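Local coordinates for protein dihydropteridine reductase (Caenorhabditis elegans, PDB 1OOE) that probably reduces quinonoid dihydrobiopterin to tetrahydrobiopterin with NADH or NADPH, as a homodimeric member of the short-chain dehydrogenase/reductase family, at residues 108-111 with 112-116; 199-202 with 203-207. One frame throughout, in Å; residues are numbered along the deposited sequence.

Interaction 1 of 2, residues 108-111 with 112-116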
loop_
_atom_site.group_PDB
_atom_site.type_symbol
_atom_site.label_atom_id
_atom_site.label_comp_id
_atom_site.label_asym_id
_atom_site.label_seq_id
_atom_site.Cartn_x
_atom_site.Cartn_y
_atom_site.Cartn_z
ATOM N N SER A 108 1.807 5.103 -10.026
ATOM C CA SER A 108 0.534 5.747 -9.722
ATOM C C SER A 108 0.746 7.062 -8.995
ATOM O O SER A 108 0.074 8.044 -9.278
ATOM C CB SER A 108 -0.340 4.836 -8.855
ATOM O OG SER A 108 -0.726 3.678 -9.566
ATOM N N ALA A 109 1.680 7.073 -8.050
ATOM C CA ALA A 109 1.958 8.279 -7.279
ATOM C C ALA A 109 2.579 9.377 -8.136
ATOM O O ALA A 109 2.228 10.545 -7.994
ATOM C CB ALA A 109 2.872 7.953 -6.114
ATOM N N ILE A 110 3.513 9.012 -9.009
ATOM C CA ILE A 110 4.145 10.006 -9.872
ATOM C C ILE A 110 3.121 10.519 -10.885
ATOM O O ILE A 110 3.123 11.700 -11.239
ATOM C CB ILE A 110 5.392 9.420 -10.585
ATOM C CG1 ILE A 110 6.471 9.119 -9.539
ATOM C CG2 ILE A 110 5.930 10.412 -11.619
ATOM C CD1 ILE A 110 7.728 8.479 -10.090
ATOM N N ALA A 111 2.226 9.644 -11.338
ATOM C CA ALA A 111 1.191 10.077 -12.275
ATOM C C ALA A 111 0.316 11.121 -11.572
ATOM O O ALA A 111 -0.064 12.137 -12.167
ATOM C CB ALA A 111 0.339 8.880 -12.725
ATOM N N ALA A 112 0.006 10.874 -10.301
ATOM C CA ALA A 112 -0.812 11.806 -9.530
ATOM C C ALA A 112 -0.088 13.144 -9.381
ATOM O O ALA A 112 -0.692 14.202 -9.542
ATOM C CB ALA A 112 -1.131 11.220 -8.150
ATOM N N LYS A 113 1.205 13.092 -9.070
ATOM C CA LYS A 113 1.999 14.311 -8.916
ATOM C C LYS A 113 1.971 15.109 -10.219
ATOM O O LYS A 113 1.862 16.339 -10.204
ATOM C CB LYS A 113 3.451 13.964 -8.554
ATOM C CG LYS A 113 4.331 15.184 -8.257
ATOM C CD LYS A 113 3.830 15.952 -7.039
ATOM C CE LYS A 113 4.646 17.216 -6.803
ATOM N NZ LYS A 113 4.265 17.884 -5.530
ATOM N N LEU A 114 2.075 14.412 -11.347
ATOM C CA LEU A 114 2.045 15.075 -12.648
ATOM C C LEU A 114 0.706 15.776 -12.853
ATOM O O LEU A 114 0.654 16.891 -13.372
ATOM C CB LEU A 114 2.276 14.057 -13.772
ATOM C CG LEU A 114 3.711 13.547 -13.926
ATOM C CD1 LEU A 114 3.744 12.331 -14.851
ATOM C CD2 LEU A 114 4.582 14.663 -14.473
ATOM N N ALA A 115 -0.373 15.126 -12.427
ATOM C CA ALA A 115 -1.713 15.686 -12.577
ATOM C C ALA A 115 -1.918 16.965 -11.769
ATOM O O ALA A 115 -2.506 17.928 -12.260
ATOM C CB ALA A 115 -2.756 14.647 -12.177
ATOM N N THR A 116 -1.448 16.976 -10.528
ATOM C CA THR A 116 -1.607 18.157 -9.690
ATOM C C THR A 116 -0.847 19.329 -10.295
ATOM O O THR A 116 -1.193 20.490 -10.071
ATOM C CB THR A 116 -1.097 17.909 -8.252
ATOM O OG1 THR A 116 0.298 17.584 -8.282
ATOM C CG2 THR A 116 -1.865 16.768 -7.606
#
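A112 N bonds back to S108 O at 3.0 Å, the first of four successive i to i+4 hydrogen bonds that bind 108-111 to 112-116 as one continuous run of alpha-helix within helix 93-118. K113 N to A109 O and L114 N to I110 O follow, and A115 N closes the set on A111 O at 3.0 Å. Among side chains the link is lighter: I110 CG2 and L114 CD1, one turn apart, lie 4.3 Å from each other. L114 has its CG anti to the carbonyl carbon (chi1 -74°), which lays CG 3.3 Å from I110 O and turns the branched end back toward the isoleucine. In this Rossmann-type fold the helix packs on the parallel sheet, and small residues suit so close a fit: A111 meets V76 and C78 of strand 73-78, while A112 rests on L157 of helix 141-158. K113 serves a different side. Its CG is anti to the backbone N (chi1 -175°), then the chain bends at chi2 and runs out extended, taking NZ to a hydrogen bond with S90 O of the second subunit. T116 turns its hydroxyl back onto the helix, OG1 donating to K113 O at 2.8 Å, a carbonyl that T117 OG1 also engages.

Interaction 2 of 2, residues 199-202 with 203-207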
loop_
_atom_site.group_PDB
_atom_site.type_symbol
_atom_site.label_atom_id
_atom_site.label_comp_id
_atom_site.label_asym_id
_atom_site.label_seq_id
_atom_site.Cartn_x
_atom_site.Cartn_y
_atom_site.Cartn_z
ATOM N N SER A 199 -9.924 -1.762 -27.026
ATOM C CA SER A 199 -10.646 -0.614 -27.571
ATOM C C SER A 199 -11.779 -0.141 -26.660
ATOM O O SER A 199 -12.149 1.031 -26.685
ATOM C CB SER A 199 -11.211 -0.945 -28.959
ATOM O OG SER A 199 -12.180 -1.978 -28.898
ATOM N N PHE A 200 -12.331 -1.049 -25.861
ATOM C CA PHE A 200 -13.409 -0.685 -24.949
ATOM C C PHE A 200 -12.872 0.353 -23.970
ATOM O O PHE A 200 -13.557 1.322 -23.638
ATOM C CB PHE A 200 -13.889 -1.909 -24.171
ATOM C CG PHE A 200 -15.083 -1.645 -23.290
ATOM C CD1 PHE A 200 -16.348 -1.456 -23.843
ATOM C CD2 PHE A 200 -14.946 -1.599 -21.906
ATOM C CE1 PHE A 200 -17.460 -1.231 -23.028
ATOM C CE2 PHE A 200 -16.052 -1.372 -21.078
ATOM C CZ PHE A 200 -17.313 -1.188 -21.644
ATOM N N ILE A 201 -11.640 0.134 -23.517
ATOM C CA ILE A 201 -10.985 1.034 -22.576
ATOM C C ILE A 201 -10.595 2.356 -23.238
ATOM O O ILE A 201 -10.892 3.433 -22.711
ATOM C CB ILE A 201 -9.713 0.376 -21.971
ATOM C CG1 ILE A 201 -10.091 -0.936 -21.274
ATOM C CG2 ILE A 201 -9.042 1.332 -20.994
ATOM C CD1 ILE A 201 -11.050 -0.770 -20.122
ATOM N N SER A 202 -9.939 2.281 -24.394
ATOM C CA SER A 202 -9.516 3.487 -25.101
ATOM C C SER A 202 -10.717 4.369 -25.414
ATOM O O SER A 202 -10.660 5.590 -25.254
ATOM C CB SER A 202 -8.790 3.124 -26.401
ATOM O OG SER A 202 -7.631 2.353 -26.137
ATOM N N GLU A 203 -11.802 3.742 -25.858
ATOM C CA GLU A 203 -13.021 4.469 -26.186
ATOM C C GLU A 203 -13.598 5.177 -24.964
ATOM O O GLU A 203 -14.022 6.334 -25.055
ATOM C CB GLU A 203 -14.054 3.513 -26.789
ATOM C CG GLU A 203 -13.826 3.231 -28.268
ATOM C CD GLU A 203 -14.602 2.028 -28.766
ATOM O OE1 GLU A 203 -15.721 1.790 -28.265
ATOM O OE2 GLU A 203 -14.099 1.326 -29.666
ATOM N N HIS A 204 -13.613 4.504 -23.817
ATOM C CA HIS A 204 -14.147 5.147 -22.625
ATOM C C HIS A 204 -13.251 6.270 -22.130
ATOM O O HIS A 204 -13.744 7.285 -21.636
ATOM C CB HIS A 204 -14.405 4.127 -21.512
ATOM C CG HIS A 204 -15.712 3.410 -21.657
ATOM N ND1 HIS A 204 -15.927 2.438 -22.610
ATOM C CD2 HIS A 204 -16.889 3.566 -21.006
ATOM C CE1 HIS A 204 -17.181 2.027 -22.540
ATOM N NE2 HIS A 204 -17.787 2.696 -21.575
ATOM N N LEU A 205 -11.938 6.111 -22.261
ATOM C CA LEU A 205 -11.050 7.180 -21.823
ATOM C C LEU A 205 -11.290 8.433 -22.666
ATOM O O LEU A 205 -11.323 9.545 -22.136
ATOM C CB LEU A 205 -9.584 6.755 -21.919
ATOM C CG LEU A 205 -9.107 5.720 -20.894
ATOM C CD1 LEU A 205 -7.669 5.327 -21.198
ATOM C CD2 LEU A 205 -9.225 6.295 -19.487
ATOM N N LEU A 206 -11.464 8.266 -23.974
ATOM C CA LEU A 206 -11.714 9.426 -24.833
ATOM C C LEU A 206 -13.043 10.080 -24.446
ATOM O O LEU A 206 -13.143 11.309 -24.387
ATOM C CB LEU A 206 -11.734 9.024 -26.317
ATOM C CG LEU A 206 -12.013 10.152 -27.323
ATOM C CD1 LEU A 206 -10.965 11.246 -27.176
ATOM C CD2 LEU A 206 -12.006 9.598 -28.739
ATOM N N LYS A 207 -14.055 9.262 -24.166
ATOM C CA LYS A 207 -15.364 9.786 -23.777
ATOM C C LYS A 207 -15.300 10.574 -22.471
ATOM O O LYS A 207 -15.809 11.692 -22.384
ATOM C CB LYS A 207 -16.385 8.655 -23.619
ATOM C CG LYS A 207 -17.795 9.165 -23.313
ATOM C CD LYS A 207 -18.812 8.048 -23.122
ATOM C CE LYS A 207 -18.540 7.239 -21.858
ATOM N NZ LYS A 207 -19.650 6.277 -21.569
#
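E203 N donates to S199 O at 2.9 Å on helix 198-210 of the Rossmann-type fold, and the glutamate side chain, extended beyond CG, runs past that same oxygen, with CG 3.2 Å from S199 O. A charged carboxylate suits this exposed side of the helix. S202 faces inward, where a small residue fits against I19 and F22 of helix 14-25; its O accepts from L206 N at 3.1 Å. F200 packs on I233 of strand 230-235 and I224 of strand 221-227, a place suited to a large apolar ring. With CG anti to the backbone N (chi1 -175°), it brings that ring across the imidazole of H204 at an oblique angle, the planes at 47°. F200 O takes the helical bond from H204 N at 3.2 Å and a second from H204 ND1 at 2.8 Å, the two donors arriving from opposite faces of the carbonyl plane; the ND1 bond limits the turning of the imidazole. Replacing H204 by an alanine would take away ND1 and the ring, and is likely to leave F200 O with the backbone donor alone and the phenyl face without its partner. On that face H204 CE1 lies 3.2 Å above the plane of the F200 ring, offset toward the rim.

How the interactions relate
Interaction 1 comes first along the chain, on helix 93-118, and interaction 2 follows on helix 198-210; their centres are 21 Å apart and their nearest atoms about 12 Å, so they do not touch. Both helices pack on the same mixed sheet, at different places. The first lies against central strand 73-78 and between helices 53-68 and 141-158, buried, partly by the second subunit of the homodimer. The second lies over strands 221-227 and 230-235 at one end of the sheet, beside helix 14-25, with one flank open to solvent. One therefore belongs to core and dimer packing, the other to the end of the sheet formed by the chain's last two strands.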